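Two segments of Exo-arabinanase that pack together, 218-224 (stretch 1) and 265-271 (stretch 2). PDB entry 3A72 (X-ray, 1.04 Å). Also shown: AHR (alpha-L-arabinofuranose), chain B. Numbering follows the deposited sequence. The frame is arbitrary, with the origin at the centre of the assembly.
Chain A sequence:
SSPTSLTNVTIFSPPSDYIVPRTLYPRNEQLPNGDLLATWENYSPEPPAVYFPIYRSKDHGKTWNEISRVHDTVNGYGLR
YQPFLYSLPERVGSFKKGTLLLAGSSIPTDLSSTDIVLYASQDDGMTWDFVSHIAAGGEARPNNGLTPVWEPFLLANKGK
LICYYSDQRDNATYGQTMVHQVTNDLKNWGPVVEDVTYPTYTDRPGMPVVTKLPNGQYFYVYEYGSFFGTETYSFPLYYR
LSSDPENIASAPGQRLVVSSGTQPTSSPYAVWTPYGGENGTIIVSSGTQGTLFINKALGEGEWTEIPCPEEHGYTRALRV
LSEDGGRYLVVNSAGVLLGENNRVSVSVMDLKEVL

Stretch 1 (218-224) YFYVYEY
Stretch 2, residues 265-271: TSSPYAV

The contact between 218-224 and 265-271 is a small side-chain packing of apolar groups, closed at one end by a single hydrogen bond from backbone to carboxylate and a bridging water, and it buries 301 Å² over both sides. Stretch 1 is β-strand throughout; stretch 2 is a loop that becomes strand at Tyr 269. The touching parts run nearly antiparallel, their end-to-end directions 167° apart, with CA of Tyr 222 6.0 Å from CA of Pro 268 and CA of Glu 223 5.3 Å from CA of Ser 266. No backbone-to-backbone hydrogen bond joins them.

The alternation of an extended chain sets the pattern. Phe 219, Val 221 and Glu 223 direct their CA-to-CB bonds toward stretch 2, whereas those of Tyr 220 and Tyr 222 point away. In the partner, Pro 268 and Ala 270 point toward stretch 1, and Tyr 269 and Val 271 away.

At the apolar end, Phe 219 (chi1 180°, t; chi2 90°) extends its ring so that CE2 lies 3.7 Å from CB of Ala 270, which sits at the ring edge, near its plane. The single methyl of Ala 270 meets two neighbours, its CB also lying 3.9 Å from CG1 of Val 221. Val 221 (chi1 71°, p) packs both its methyls on the proline, CG2 3.8 Å and CG1 3.9 Å from CB of Pro 268, and CG1 also reaches Ala 270. Pro 268 (phi/psi -78/161, C-gamma endo) offers a rigid hydrocarbon ring that also packs on backbone, with CG 3.6 Å from CA of Tyr 222 and CD 3.7 Å from N of Glu 223.

Beyond the proline the contact turns polar. Ser 266 (77/147) and Ser 267 (40/69) both have positive phi, and the chain here presents the amide of Ser 267 to the acid. Glu 223, with chi1 64° (p), chi2 178° (t) and chi3 20°, reaches across, and N of Ser 267 donates to its OE1 at 2.9 Å with an N-H...O angle of 159°. OE1 of Glu 223 also lies 3.2 Å from CA of Ser 266. A water donates to OE1 of Glu 223 at 2.6 Å and hydrogen-bonds OG of Ser 266 (chi1 -63°, m) at 2.8 Å, linking the stretches a second time. A buried carboxylate needs such partners, and its two oxygens let it serve a ligand as well: O1 of the arabinofuranose donates to OE2 of Glu 223 at 2.6 Å, as befits an arabinanase.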

ATOM      1  N   TYR A 218      -4.796  -8.203  13.994  1.00  5.09           N
ATOM      2  CA  TYR A 218      -4.438  -7.458  12.795  1.00  5.01           C
ATOM      3  C   TYR A 218      -4.123  -6.045  13.206  1.00  5.05           C
ATOM      4  O   TYR A 218      -4.865  -5.410  13.975  1.00  5.86           O
ATOM      5  CB  TYR A 218      -5.565  -7.464  11.758  1.00  5.65           C
ATOM      6  CG  TYR A 218      -5.851  -8.834  11.195  1.00  5.81           C
ATOM      7  CD1 TYR A 218      -5.351  -9.220   9.949  1.00  6.02           C
ATOM      8  CD2 TYR A 218      -6.615  -9.768  11.910  1.00  6.53           C
ATOM      9  CE1 TYR A 218      -5.625 -10.477   9.429  1.00  7.02           C
ATOM     10  CE2 TYR A 218      -6.870 -11.018  11.381  1.00  7.57           C
ATOM     11  CZ  TYR A 218      -6.388 -11.390  10.164  1.00  7.67           C
ATOM     12  OH  TYR A 218      -6.654 -12.632   9.658  1.00  9.89           O
ATOM     13  N   PHE A 219      -2.998  -5.543  12.677  1.00  4.85           N
ATOM     14  CA  PHE A 219      -2.502  -4.173  12.857  1.00  4.50           C
ATOM     15  C   PHE A 219      -2.888  -3.361  11.627  1.00  4.11           C
ATOM     16  O   PHE A 219      -2.371  -3.610  10.538  1.00  4.83           O
ATOM     17  CB  PHE A 219      -0.998  -4.227  13.072  1.00  5.05           C
ATOM     18  CG  PHE A 219      -0.294  -2.934  13.274  1.00  4.52           C
ATOM     19  CD1 PHE A 219      -0.143  -2.429  14.573  1.00  5.45           C
ATOM     20  CD2 PHE A 219       0.222  -2.182  12.234  1.00  4.92           C
ATOM     21  CE1 PHE A 219       0.488  -1.225  14.773  1.00  5.42           C
ATOM     22  CE2 PHE A 219       0.875  -0.983  12.447  1.00  4.87           C
ATOM     23  CZ  PHE A 219       1.011  -0.502  13.726  1.00  5.07           C
ATOM     24  N   TYR A 220      -3.834  -2.470  11.811  1.00  4.32           N
ATOM     25  CA  TYR A 220      -4.414  -1.617  10.762  1.00  4.28           C
ATOM     26  C   TYR A 220      -3.863  -0.229  10.951  1.00  3.81           C
ATOM     27  O   TYR A 220      -4.217   0.414  11.966  1.00  4.78           O
ATOM     28  CB  TYR A 220      -5.931  -1.705  10.879  1.00  4.61           C
ATOM     29  CG  TYR A 220      -6.768  -0.849   9.966  1.00  4.25           C
ATOM     30  CD1 TYR A 220      -7.468  -1.417   8.893  1.00  4.75           C
ATOM     31  CD2 TYR A 220      -6.918   0.505  10.156  1.00  4.77           C
ATOM     32  CE1 TYR A 220      -8.245  -0.628   8.055  1.00  4.64           C
ATOM     33  CE2 TYR A 220      -7.689   1.288   9.339  1.00  4.99           C
ATOM     34  CZ  TYR A 220      -8.359   0.726   8.292  1.00  4.83           C
ATOM     35  OH  TYR A 220      -9.138   1.556   7.532  1.00  5.50           O
ATOM     36  N   VAL A 221      -3.029   0.266  10.064  1.00  4.17           N
ATOM     37  CA  VAL A 221      -2.377   1.558  10.197  1.00  4.20           C
ATOM     38  C   VAL A 221      -2.912   2.483   9.101  1.00  3.93           C
ATOM     39  O   VAL A 221      -3.280   2.075   8.004  1.00  4.20           O
ATOM     40  CB  VAL A 221      -0.847   1.408  10.161  1.00  4.75           C
ATOM     41  CG1 VAL A 221      -0.306   1.049   8.781  1.00  5.25           C
ATOM     42  CG2 VAL A 221      -0.125   2.643  10.724  1.00  5.29           C
ATOM     43  N   TYR A 222      -2.931   3.783   9.449  1.00  4.09           N
ATOM     44  CA  TYR A 222      -3.454   4.802   8.548  1.00  4.12           C
ATOM     45  C   TYR A 222      -2.871   6.150   8.927  1.00  4.46           C
ATOM     46  O   TYR A 222      -2.323   6.341  10.013  1.00  4.55           O
ATOM     47  CB  TYR A 222      -4.957   4.844   8.631  1.00  4.29           C
ATOM     48  CG  TYR A 222      -5.640   5.078   9.964  1.00  4.33           C
ATOM     49  CD1 TYR A 222      -6.185   6.298  10.304  1.00  4.53           C
ATOM     50  CD2 TYR A 222      -5.774   4.028  10.861  1.00  5.04           C
ATOM     51  CE1 TYR A 222      -6.839   6.494  11.518  1.00  4.65           C
ATOM     52  CE2 TYR A 222      -6.468   4.200  12.054  1.00  4.73           C
ATOM     53  CZ  TYR A 222      -6.990   5.421  12.381  1.00  4.81           C
ATOM     54  OH  TYR A 222      -7.689   5.534  13.572  1.00  5.78           O
ATOM     55  N   GLU A 223      -2.971   7.111   7.976  1.00  4.14           N
ATOM     56  CA  GLU A 223      -2.737   8.511   8.314  1.00  4.35           C
ATOM     57  C   GLU A 223      -4.047   9.093   8.788  1.00  4.25           C
ATOM     58  O   GLU A 223      -5.111   8.856   8.191  1.00  5.01           O
ATOM     59  CB  GLU A 223      -2.151   9.315   7.138  1.00  4.23           C
ATOM     60  CG  GLU A 223      -3.097   9.426   5.936  1.00  4.80           C
ATOM     61  CD  GLU A 223      -2.563  10.248   4.783  1.00  4.68           C
ATOM     62  OE1 GLU A 223      -1.308  10.458   4.675  1.00  4.81           O
ATOM     63  OE2 GLU A 223      -3.426  10.675   3.968  1.00  4.89           O
ATOM     64  N   TYR A 224      -4.014   9.877   9.849  1.00  4.97           N
ATOM     65  CA  TYR A 224      -5.230  10.508  10.392  1.00  4.61           C
ATOM     66  C   TYR A 224      -5.090  12.021  10.103  1.00  5.00           C
ATOM     67  O   TYR A 224      -4.565  12.752  10.921  1.00  5.54           O
ATOM     68  CB  TYR A 224      -5.434  10.141  11.857  1.00  5.18           C
ATOM     69  CG  TYR A 224      -6.656  10.721  12.495  1.00  5.14           C
ATOM     70  CD1 TYR A 224      -7.611  11.499  11.852  1.00  5.69           C
ATOM     71  CD2 TYR A 224      -6.904  10.508  13.830  1.00  5.84           C
ATOM     72  CE1 TYR A 224      -8.707  12.010  12.445  1.00  5.74           C
ATOM     73  CE2 TYR A 224      -7.995  11.093  14.483  1.00  6.54           C
ATOM     74  CZ  TYR A 224      -8.888  11.830  13.772  1.00  6.19           C
ATOM     75  OH  TYR A 224      -9.921  12.419  14.449  1.00  7.75           O
ATOM     76  N   THR A 265       4.413  11.255  10.056  1.00  5.01           N
ATOM     77  CA  THR A 265       3.229  11.695   9.339  1.00  5.16           C
ATOM     78  C   THR A 265       3.197  11.151   7.924  1.00  4.51           C
ATOM     79  O   THR A 265       4.246  10.994   7.251  1.00  5.21           O
ATOM     80  CB  THR A 265       3.104  13.235   9.292  1.00  5.77           C
ATOM     81  OG1 THR A 265       4.237  13.771   8.629  1.00  6.55           O
ATOM     82  CG2 THR A 265       2.969  13.830  10.674  1.00  6.75           C
ATOM     83  N   SER A 266       1.977  10.915   7.460  1.00  4.68           N
ATOM     84  CA  SER A 266       1.559  10.597   6.097  1.00  4.74           C
ATOM     85  C   SER A 266       1.843   9.131   5.708  1.00  4.35           C
ATOM     86  O   SER A 266       2.846   8.513   6.107  1.00  4.44           O
ATOM     87  CB  SER A 266       2.166  11.505   5.067  1.00  5.40           C
ATOM     88  OG  SER A 266       1.751  12.857   5.239  1.00  7.76           O
ATOM     89  N   SER A 267       0.929   8.611   4.867  1.00  4.27           N
ATOM     90  CA  SER A 267       1.157   7.464   4.019  1.00  4.24           C
ATOM     91  C   SER A 267       1.955   6.336   4.652  1.00  3.78           C
ATOM     92  O   SER A 267       3.082   6.052   4.232  1.00  4.40           O
ATOM     93  CB  SER A 267       1.801   7.898   2.707  1.00  4.72           C
ATOM     94  OG  SER A 267       3.138   8.333   2.847  1.00  5.04           O
ATOM     95  N   PRO A 268       1.377   5.659   5.618  1.00  3.92           N
ATOM     96  CA  PRO A 268       2.126   4.605   6.325  1.00  4.21           C
ATOM     97  C   PRO A 268       2.222   3.319   5.537  1.00  3.76           C
ATOM     98  O   PRO A 268       1.415   3.002   4.657  1.00  4.66           O
ATOM     99  CB  PRO A 268       1.252   4.359   7.567  1.00  4.73           C
ATOM    100  CG  PRO A 268      -0.159   4.609   7.063  1.00  4.96           C
ATOM    101  CD  PRO A 268      -0.005   5.793   6.144  1.00  4.95           C
ATOM    102  N   TYR A 269       3.187   2.497   5.938  1.00  4.11           N
ATOM    103  CA  TYR A 269       3.247   1.103   5.537  1.00  4.12           C
ATOM    104  C   TYR A 269       3.668   0.315   6.775  1.00  4.27           C
ATOM    105  O   TYR A 269       4.512   0.784   7.538  1.00  5.89           O
ATOM    106  CB  TYR A 269       4.206   0.887   4.338  1.00  4.83           C
ATOM    107  CG  TYR A 269       3.731  -0.290   3.484  1.00  4.51           C
ATOM    108  CD1 TYR A 269       2.977  -0.044   2.339  1.00  5.10           C
ATOM    109  CD2 TYR A 269       3.968  -1.622   3.821  1.00  4.52           C
ATOM    110  CE1 TYR A 269       2.512  -1.073   1.559  1.00  5.28           C
ATOM    111  CE2 TYR A 269       3.474  -2.646   3.057  1.00  4.30           C
ATOM    112  CZ  TYR A 269       2.756  -2.372   1.926  1.00  4.48           C
ATOM    113  OH  TYR A 269       2.232  -3.367   1.118  1.00  5.56           O
ATOM    114  N   ALA A 270       3.119  -0.869   6.979  1.00  4.45           N
ATOM    115  CA  ALA A 270       3.459  -1.708   8.137  1.00  4.26           C
ATOM    116  C   ALA A 270       3.653  -3.156   7.677  1.00  4.16           C
ATOM    117  O   ALA A 270       2.882  -3.650   6.845  1.00  4.86           O
ATOM    118  CB  ALA A 270       2.368  -1.695   9.172  1.00  5.05           C
ATOM    119  N   VAL A 271       4.611  -3.820   8.283  1.00  4.34           N
ATOM    120  CA  VAL A 271       4.917  -5.233   8.086  1.00  4.24           C
ATOM    121  C   VAL A 271       5.308  -5.831   9.454  1.00  4.26           C
ATOM    122  O   VAL A 271       5.536  -5.099  10.405  1.00  4.63           O
ATOM    123  CB  VAL A 271       6.046  -5.445   7.048  1.00  4.47           C
ATOM    124  CG1 VAL A 271       5.584  -5.006   5.688  1.00  5.22           C
ATOM    125  CG2 VAL A 271       7.336  -4.764   7.476  1.00  5.02           C
TER
HETATM  126  O5  AHR B   1      -4.102  12.000  -3.304  1.00  4.41           O
HETATM  127  C5  AHR B   1      -5.106  11.138  -2.677  1.00  4.63           C
HETATM  128  C4  AHR B   1      -5.100  11.409  -1.199  1.00  4.71           C
HETATM  129  O4  AHR B   1      -3.867  10.913  -0.661  1.00  4.82           O
HETATM  130  C3  AHR B   1      -6.206  10.669  -0.457  1.00  4.55           C
HETATM  131  O3  AHR B   1      -7.392  11.482  -0.421  1.00  4.87           O
HETATM  132  C2  AHR B   1      -5.580  10.472   0.945  1.00  4.67           C
HETATM  133  O2  AHR B   1      -6.003   9.270   1.586  1.00  4.52           O
HETATM  134  C1  AHR B   1      -4.073  10.515   0.699  1.00  4.63           C
HETATM  135  O1  AHR B   1      -3.459  11.569   1.495  1.00  5.43           O
HETATM  136  O   HOH W   1      -0.669  12.883   3.854  1.00  7.48           O